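Local coordinates for sensor protein (Rhodopseudomonas palustris, PDB 2OOL), which binds a biliverdin chromophore as the chromophore-binding domain of a bacteriophytochrome, a photoreceptor whose full-length form is probably a light-regulated histidine kinase, at residues L107-P112 against L131-R136; A160-A165 against Q194-D199; A223-N228 against V261-S266. All coordinates share one frame; numbering follows the deposited sequence.

In the fold
Contact 1 lies in the PAS domain, contacts 2 and 3 in the GAF domain, and contacts 1 and 2 sit on opposite sides of the chain's centre, about 39 Å apart between centres. Contact 1 is a buried, wholly apolar meeting of two strands of one sheet. Contact 2, only partly buried, lays the capped start of a helix against a GAF strand through sparse aliphatic touches. Contact 3, also buried, is the polar one: helix 219-227 and a loop converge on a carboxylate of the chromophore. It directly adjoins contact 1, whose second strand carries a carboxylate hydrogen-bonded to backbone nitrogens of the 261-266 loop.

Contact 1: L107-P112 against L131-R136; sequences LDVVTP and LELEPR
L107 and V109 of strand 105-111 meet L131 and L133 of strand 128-134, two strands of the PAS sheet that are not neighbours in it. Their short axes pass 9.5 Å apart and run at 88° to each other, a sign of how strongly the sheet is twisted and curled, so the touching is done by branch ends. L107 comes first. Its CG stands anti to the carbonyl carbon (chi1 -65°) and the extended second torsion sends CD1 outward, where it meets L131 CD1 head-on, tip to tip, at 3.8 Å. The other branch of the same leucine, L131 CD2, lies 3.9 Å from L107 CD1, so this one methyl faces the whole fork of L131. L133 adds CD2, 4.0 Å from L107 CD1, and a single carbon thus touches both leucines of the second strand. Two residues on, V109 points its bond to CB toward strand 128-134: CG2 touches L133 CD1 at 3.8 Å, the two side chains slanting across each other. L133 therefore spreads its two methyls over two partners, CD2 to L107 and CD1 to V109. E132, between the two leucines, points the other way and binds the backbone nitrogens of V261 and L262 in the GAF domain. The long strand 114-125 runs between the two strands of the contact, pairing L107 with F118 and V109 with R116, and its F118 side chain touches both V109 and L133. L66 of helix 62-66 packs on V109, L122 touches L131, and F46 of strand 44-48 borders L133, closing a hydrophobic cluster on one face of the sheet.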
# COMPACT_ATOMS: atom_id res chain seq x y z
N LEU A 107 -6.45 2.46 20.52
CA LEU A 107 -6.81 2.79 21.87
C LEU A 107 -8.01 1.94 22.29
O LEU A 107 -9.00 1.80 21.53
CB LEU A 107 -7.16 4.27 21.97
CG LEU A 107 -6.01 5.28 21.71
CD1 LEU A 107 -6.47 6.67 21.80
CD2 LEU A 107 -4.85 5.08 22.65
N ASP A 108 -7.90 1.36 23.49
CA ASP A 108 -8.93 0.58 24.14
C ASP A 108 -9.47 1.39 25.31
O ASP A 108 -8.70 1.75 26.21
CB ASP A 108 -8.34 -0.77 24.62
CG ASP A 108 -7.95 -1.71 23.44
OD1 ASP A 108 -8.53 -1.60 22.37
OD2 ASP A 108 -7.04 -2.55 23.55
N VAL A 109 -10.77 1.68 25.28
CA VAL A 109 -11.49 2.43 26.30
C VAL A 109 -12.17 1.44 27.25
O VAL A 109 -12.78 0.47 26.78
CB VAL A 109 -12.58 3.30 25.64
CG1 VAL A 109 -13.45 4.04 26.63
CG2 VAL A 109 -11.96 4.25 24.62
N VAL A 110 -12.02 1.65 28.57
CA VAL A 110 -12.66 0.81 29.58
C VAL A 110 -14.01 1.43 29.92
O VAL A 110 -14.05 2.55 30.40
CB VAL A 110 -11.74 0.64 30.78
CG1 VAL A 110 -12.36 -0.29 31.82
CG2 VAL A 110 -10.37 0.11 30.33
N THR A 111 -15.10 0.77 29.55
CA THR A 111 -16.46 1.27 29.71
C THR A 111 -17.18 0.37 30.70
O THR A 111 -16.73 -0.76 30.97
CB THR A 111 -17.29 1.33 28.34
OG1 THR A 111 -17.80 0.05 27.99
CG2 THR A 111 -16.51 1.89 27.15
N PRO A 112 -18.32 0.83 31.24
CA PRO A 112 -19.01 -0.04 32.22
C PRO A 112 -19.54 -1.32 31.57
O PRO A 112 -19.75 -2.30 32.27
CB PRO A 112 -20.18 0.84 32.71
CG PRO A 112 -19.85 2.24 32.28
CD PRO A 112 -19.07 2.07 31.00
N LEU A 131 -8.13 14.56 20.38
CA LEU A 131 -8.11 13.12 20.11
C LEU A 131 -9.47 12.69 19.59
O LEU A 131 -10.49 13.02 20.18
CB LEU A 131 -7.77 12.36 21.38
CG LEU A 131 -7.90 10.81 21.32
CD1 LEU A 131 -6.86 10.19 20.37
CD2 LEU A 131 -7.79 10.20 22.67
N GLU A 132 -9.50 11.95 18.50
CA GLU A 132 -10.75 11.48 17.99
C GLU A 132 -10.71 9.96 17.88
O GLU A 132 -9.70 9.41 17.50
CB GLU A 132 -11.01 12.13 16.63
CG GLU A 132 -11.24 13.64 16.69
CD GLU A 132 -11.39 14.27 15.33
OE1 GLU A 132 -10.36 14.44 14.66
OE2 GLU A 132 -12.52 14.59 14.93
N LEU A 133 -11.82 9.31 18.24
CA LEU A 133 -11.92 7.85 18.30
C LEU A 133 -12.85 7.40 17.22
O LEU A 133 -14.02 7.76 17.24
CB LEU A 133 -12.50 7.44 19.67
CG LEU A 133 -11.69 7.74 20.91
CD1 LEU A 133 -12.32 7.03 22.11
CD2 LEU A 133 -10.26 7.35 20.72
N GLU A 134 -12.32 6.67 16.25
CA GLU A 134 -13.09 6.15 15.10
C GLU A 134 -13.15 4.63 15.21
O GLU A 134 -12.30 4.05 15.82
CB GLU A 134 -12.37 6.45 13.76
CG GLU A 134 -12.57 7.85 13.19
CD GLU A 134 -12.07 8.02 11.75
OE1 GLU A 134 -11.43 7.08 11.17
OE2 GLU A 134 -12.26 9.15 11.22
N PRO A 135 -14.08 3.99 14.47
CA PRO A 135 -14.01 2.54 14.35
C PRO A 135 -12.75 2.08 13.65
O PRO A 135 -12.19 2.80 12.81
CB PRO A 135 -15.24 2.18 13.51
CG PRO A 135 -16.08 3.41 13.42
CD PRO A 135 -15.18 4.57 13.69
N ARG A 136 -12.29 0.89 13.98
CA ARG A 136 -11.05 0.39 13.42
C ARG A 136 -11.19 -0.18 12.01
O ARG A 136 -12.28 -0.53 11.57
CB ARG A 136 -10.48 -0.71 14.32
CG ARG A 136 -10.25 -0.28 15.76
CD ARG A 136 -9.26 -1.17 16.49
NE ARG A 136 -7.99 -1.23 15.79
CZ ARG A 136 -6.97 -2.02 16.13
NH1 ARG A 136 -7.04 -2.82 17.21
NH2 ARG A 136 -5.84 -2.00 15.41

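Contact 2: A160-A165 against Q194-D199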
# COMPACT_ATOMS: atom_id res chain seq x y z
N ALA A 160 -0.87 7.93 -20.31
CA ALA A 160 -0.39 8.77 -21.43
C ALA A 160 -1.22 10.05 -21.63
O ALA A 160 -0.74 11.02 -22.24
CB ALA A 160 -0.37 7.94 -22.74
N ASP A 161 -2.45 10.03 -21.14
CA ASP A 161 -3.30 11.22 -21.15
C ASP A 161 -4.06 11.33 -19.81
O ASP A 161 -4.05 10.39 -19.01
CB ASP A 161 -4.25 11.19 -22.34
CG ASP A 161 -5.22 10.03 -22.30
OD1 ASP A 161 -6.01 9.95 -21.35
OD2 ASP A 161 -5.24 9.21 -23.23
N LEU A 162 -4.69 12.48 -19.60
CA LEU A 162 -5.31 12.81 -18.32
C LEU A 162 -6.57 12.00 -18.00
O LEU A 162 -6.70 11.48 -16.91
CB LEU A 162 -5.64 14.32 -18.25
CG LEU A 162 -6.21 14.89 -16.96
CD1 LEU A 162 -5.15 14.81 -15.87
CD2 LEU A 162 -6.72 16.34 -17.14
N PRO A 163 -7.52 11.91 -18.95
CA PRO A 163 -8.68 11.07 -18.62
C PRO A 163 -8.30 9.63 -18.25
O PRO A 163 -8.97 9.03 -17.43
CB PRO A 163 -9.53 11.11 -19.89
CG PRO A 163 -9.06 12.35 -20.63
CD PRO A 163 -7.62 12.51 -20.29
N THR A 164 -7.25 9.09 -18.83
CA THR A 164 -6.77 7.75 -18.47
C THR A 164 -6.20 7.76 -17.03
O THR A 164 -6.46 6.85 -16.25
CB THR A 164 -5.70 7.24 -19.46
OG1 THR A 164 -6.22 7.36 -20.79
CG2 THR A 164 -5.32 5.77 -19.19
N ALA A 165 -5.43 8.79 -16.70
CA ALA A 165 -4.83 8.89 -15.38
C ALA A 165 -5.95 9.01 -14.34
O ALA A 165 -5.95 8.30 -13.33
CB ALA A 165 -3.89 10.07 -15.30
N GLN A 194 -16.21 20.42 -13.70
CA GLN A 194 -16.78 19.35 -14.50
C GLN A 194 -16.23 17.99 -14.03
O GLN A 194 -15.05 17.87 -13.72
CB GLN A 194 -16.36 19.55 -15.96
CG GLN A 194 -17.06 18.66 -16.95
CD GLN A 194 -16.56 18.85 -18.35
OE1 GLN A 194 -15.47 19.36 -18.56
NE2 GLN A 194 -17.35 18.44 -19.32
N VAL A 195 -17.09 16.95 -14.05
CA VAL A 195 -16.67 15.56 -13.85
C VAL A 195 -15.94 15.11 -15.11
O VAL A 195 -16.54 14.96 -16.18
CB VAL A 195 -17.89 14.66 -13.58
CG1 VAL A 195 -17.48 13.17 -13.48
CG2 VAL A 195 -18.66 15.14 -12.24
N ILE A 196 -14.65 14.90 -15.00
CA ILE A 196 -13.86 14.51 -16.16
C ILE A 196 -13.57 13.01 -16.22
O ILE A 196 -13.14 12.48 -17.26
CB ILE A 196 -12.57 15.33 -16.25
CG1 ILE A 196 -11.73 15.18 -14.96
CG2 ILE A 196 -12.92 16.81 -16.46
CD1 ILE A 196 -10.31 15.68 -15.08
N ALA A 197 -13.82 12.29 -15.13
CA ALA A 197 -13.68 10.83 -15.13
C ALA A 197 -14.60 10.29 -14.06
O ALA A 197 -15.01 11.03 -13.17
CB ALA A 197 -12.24 10.38 -14.87
N GLU A 198 -14.92 9.00 -14.17
CA GLU A 198 -15.91 8.35 -13.34
C GLU A 198 -15.75 6.84 -13.38
O GLU A 198 -15.54 6.27 -14.41
CB GLU A 198 -17.31 8.66 -13.85
CG GLU A 198 -18.42 8.30 -12.88
CD GLU A 198 -19.77 8.71 -13.41
OE1 GLU A 198 -20.14 8.19 -14.49
OE2 GLU A 198 -20.44 9.58 -12.75
N ASP A 199 -15.81 6.19 -12.22
CA ASP A 199 -16.02 4.74 -12.20
C ASP A 199 -17.15 4.49 -11.24
O ASP A 199 -17.14 4.99 -10.11
CB ASP A 199 -14.77 4.02 -11.74
CG ASP A 199 -14.77 2.53 -12.12
OD1 ASP A 199 -15.02 2.16 -13.29
OD2 ASP A 199 -14.51 1.72 -11.23
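P163 and A197 bring the backbones closest, CA to CA 6.1 Å, where the first turn of helix 162-177 lies against strand 193-200 of the GAF sheet. The strand carries a classic beta bulge here: I196 and A197 both face V184 of strand 181-187, and both turn their CB toward the helix. The main apolar touch is L162 CD2 on I196 CD1 at 4.2 Å, the two side chains slanting past each other at their ends. I196 holds CG1 between its backbone N and carbonyl carbon (chi1 57°), a rotation that sends CD1 out to the leucine. Beside it A197 CB stands 4.4 Å from P163 O, a loose approach at the helix backbone. The helix start is fixed within its own segment. D161 is the N-cap, and its OD1 accepts twice: from T164 N at 2.9 Å, nearly in line with the C-O bond, and from T164 OG1 at 2.7 Å, tilted 38° out of the carboxylate plane. I325 of helix 308-332 also touches L162. V195, next to the bulge, touches the chromophore. The contact therefore depends on dispersion between a few aliphatic carbons, with its polar bonds spent inside the helix turn, where the acidic cap probably also offsets the positive end of the helix dipole.

Contact 3: A223-N228 against V261-S266. With LBV (3-[2-[(Z)-[3-(2-carboxyethyl)-5-[(Z)-(4-ethenyl-3-methyl-5-oxidanylidene-pyrrol-2-ylidene)methyl]-4-methyl-pyrrol-1-ium -2-ylidene]methyl]-5-[(Z)-[(3E)-3-ethylidene-4-methyl-5-oxidanylidene-pyrrolidin-2-ylidene]methyl]-4-methyl-1H-pyrrol-3- yl]propanoic acid), chain C.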
# COMPACT_ATOMS: atom_id res chain seq x y z
N ALA A 223 -10.95 26.86 0.44
CA ALA A 223 -9.80 27.22 1.33
C ALA A 223 -9.49 26.09 2.37
O ALA A 223 -8.34 25.64 2.51
CB ALA A 223 -10.04 28.63 2.06
N LEU A 224 -10.51 25.62 3.09
CA LEU A 224 -10.30 24.50 4.03
C LEU A 224 -9.79 23.26 3.30
O LEU A 224 -8.82 22.65 3.73
CB LEU A 224 -11.59 24.15 4.77
CG LEU A 224 -11.49 23.03 5.85
CD1 LEU A 224 -10.49 23.35 6.94
CD2 LEU A 224 -12.83 22.83 6.52
N TYR A 225 -10.43 22.90 2.19
CA TYR A 225 -10.02 21.70 1.48
C TYR A 225 -8.64 21.77 0.87
O TYR A 225 -8.09 20.76 0.53
CB TYR A 225 -11.03 21.32 0.45
CG TYR A 225 -12.41 21.13 0.98
CD1 TYR A 225 -12.67 20.88 2.34
CD2 TYR A 225 -13.49 21.19 0.12
CE1 TYR A 225 -13.95 20.73 2.79
CE2 TYR A 225 -14.76 21.01 0.57
CZ TYR A 225 -14.99 20.78 1.91
OH TYR A 225 -16.29 20.60 2.33
N THR A 226 -8.06 22.98 0.79
CA THR A 226 -6.72 23.15 0.26
C THR A 226 -5.74 22.75 1.33
O THR A 226 -4.66 22.23 1.03
CB THR A 226 -6.46 24.62 -0.18
OG1 THR A 226 -7.38 24.99 -1.20
CG2 THR A 226 -5.05 24.80 -0.70
N ILE A 227 -6.09 22.99 2.59
CA ILE A 227 -5.16 22.67 3.68
C ILE A 227 -5.48 21.37 4.42
O ILE A 227 -4.62 20.84 5.08
CB ILE A 227 -5.02 23.82 4.70
CG1 ILE A 227 -6.37 24.15 5.36
CG2 ILE A 227 -4.45 25.04 4.00
CD1 ILE A 227 -6.27 25.12 6.51
N ASN A 228 -6.71 20.90 4.34
CA ASN A 228 -7.12 19.63 4.92
C ASN A 228 -7.72 18.76 3.81
O ASN A 228 -8.89 18.91 3.49
CB ASN A 228 -8.16 19.82 6.04
CG ASN A 228 -8.56 18.49 6.68
OD1 ASN A 228 -8.21 17.45 6.15
ND2 ASN A 228 -9.32 18.51 7.74
N VAL A 261 -11.31 15.05 12.00
CA VAL A 261 -11.96 14.11 11.09
C VAL A 261 -13.44 13.98 11.35
O VAL A 261 -14.18 13.58 10.43
CB VAL A 261 -11.25 12.69 11.05
CG1 VAL A 261 -9.85 12.83 10.42
CG2 VAL A 261 -11.12 12.07 12.42
N LEU A 262 -13.93 14.35 12.54
CA LEU A 262 -15.37 14.21 12.88
C LEU A 262 -16.17 15.51 12.85
O LEU A 262 -17.34 15.48 13.15
CB LEU A 262 -15.54 13.60 14.29
CG LEU A 262 -14.86 12.25 14.59
CD1 LEU A 262 -14.91 11.87 16.07
CD2 LEU A 262 -15.47 11.18 13.76
N ARG A 263 -15.55 16.63 12.49
CA ARG A 263 -16.21 17.94 12.44
C ARG A 263 -17.56 17.79 11.79
O ARG A 263 -17.68 17.18 10.74
CB ARG A 263 -15.36 18.91 11.62
CG ARG A 263 -15.97 20.30 11.36
CD ARG A 263 -15.06 21.20 10.49
NE ARG A 263 -14.79 20.64 9.15
CZ ARG A 263 -15.64 20.69 8.13
NH1 ARG A 263 -15.33 20.07 6.96
NH2 ARG A 263 -16.78 21.34 8.25
N SER A 264 -18.58 18.35 12.40
CA SER A 264 -19.90 18.36 11.75
C SER A 264 -19.84 19.31 10.57
O SER A 264 -19.22 20.38 10.68
CB SER A 264 -20.91 18.88 12.76
OG SER A 264 -22.19 18.64 12.30
N VAL A 265 -20.53 18.97 9.48
CA VAL A 265 -20.44 19.69 8.24
C VAL A 265 -21.69 20.55 7.99
O VAL A 265 -22.68 20.39 8.66
CB VAL A 265 -20.22 18.72 7.03
CG1 VAL A 265 -18.92 17.96 7.23
CG2 VAL A 265 -21.36 17.81 6.89
N SER A 266 -21.60 21.49 7.06
CA SER A 266 -22.70 22.42 6.81
C SER A 266 -24.00 21.66 6.50
O SER A 266 -24.01 20.83 5.60
CB SER A 266 -22.39 23.27 5.57
OG SER A 266 -23.56 23.88 5.05
C1A LBV C . -24.58 24.26 -2.36
C1B LBV C . -21.39 23.77 0.69
O1B LBV C . -18.70 21.60 6.17
C1C LBV C . -19.10 20.16 -0.84
O1C LBV C . -17.21 15.35 -0.28
C1D LBV C . -20.15 18.24 -5.04
C2A LBV C . -25.04 25.66 -2.05
C2B LBV C . -20.62 23.85 1.86
O2B LBV C . -17.11 20.73 4.91
C2C LBV C . -18.24 19.06 -1.06
O2C LBV C . -19.37 15.67 0.06
C2D LBV C . -20.33 18.43 -6.43
C3A LBV C . -24.09 25.94 -0.87
C3B LBV C . -19.72 22.79 1.86
C3C LBV C . -18.50 18.60 -2.34
C3D LBV C . -20.28 17.18 -6.99
C4A LBV C . -23.26 24.80 -0.65
C4B LBV C . -19.91 22.08 0.64
C4C LBV C . -19.53 19.39 -2.88
C4D LBV C . -20.09 16.26 -5.95
CAA LBV C . -24.01 27.13 -0.12
CAB LBV C . -18.71 22.47 2.98
CAC LBV C . -17.18 18.40 -0.15
CAD LBV C . -20.44 16.92 -8.34
CBA LBV C . -24.81 28.46 -0.32
CBB LBV C . -19.17 21.33 3.87
CBC LBV C . -17.84 17.37 0.82
CBD LBV C . -20.37 15.65 -8.89
CGB LBV C . -18.24 21.21 5.09
CGC LBV C . -18.17 16.00 0.15
CHB LBV C . -22.31 24.77 0.39
CHC LBV C . -19.12 20.92 0.35
CHD LBV C . -20.12 19.30 -4.15
CMA LBV C . -26.51 25.60 -1.59
CMB LBV C . -20.77 24.90 2.99
CMC LBV C . -17.73 17.42 -2.96
CMD LBV C . -20.52 19.75 -7.22
N_A LBV C . -23.59 23.86 -1.54
O_A LBV C . -25.05 23.55 -3.24
N_B LBV C . -20.90 22.72 0.01
N_C LBV C . -19.85 20.28 -1.95
N_D LBV C . -20.03 16.95 -4.81
O_D LBV C . -19.99 15.02 -6.02
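One propionate anchor of the biliverdin pocket in the GAF domain joins L224 and Y225, at the end of helix 219-227, to R263 in the loop before helix 267-276. R263 grips the carboxylate with a two-pronged bond: NH1 to LBV O2B at 2.8 Å and NH2 to LBV O1B at 2.8 Å, the latter nearly straight (174°). Its chain runs extended to CD and then bends at chi3 (61°), swinging the guanidinium round to the propionate. L224 CD2 sits 3.6 Å above one guanidinium face, offset toward the rim, and 3.7 Å from R263 NH1. Y225 brings its ring edge toward that nitrogen, and its OH donates to LBV O2B at 2.7 Å. On the other oxygen, S266 N gives a hydrogen bond to LBV O1B at 3.0 Å. R263 NH2 also bonds I33 O, tying the loop to the N-terminal segment, consistent with the knot known in phytochromes. An alanine in place of R263 would probably leave the carboxylate without its charged mate and open a gap beside L224 CD2. Two donors hold each carboxylate oxygen, which is likely to keep the propionate ionised and fixed in rotation; S266, as N-cap of the following helix, may add the helix's positive end to that field.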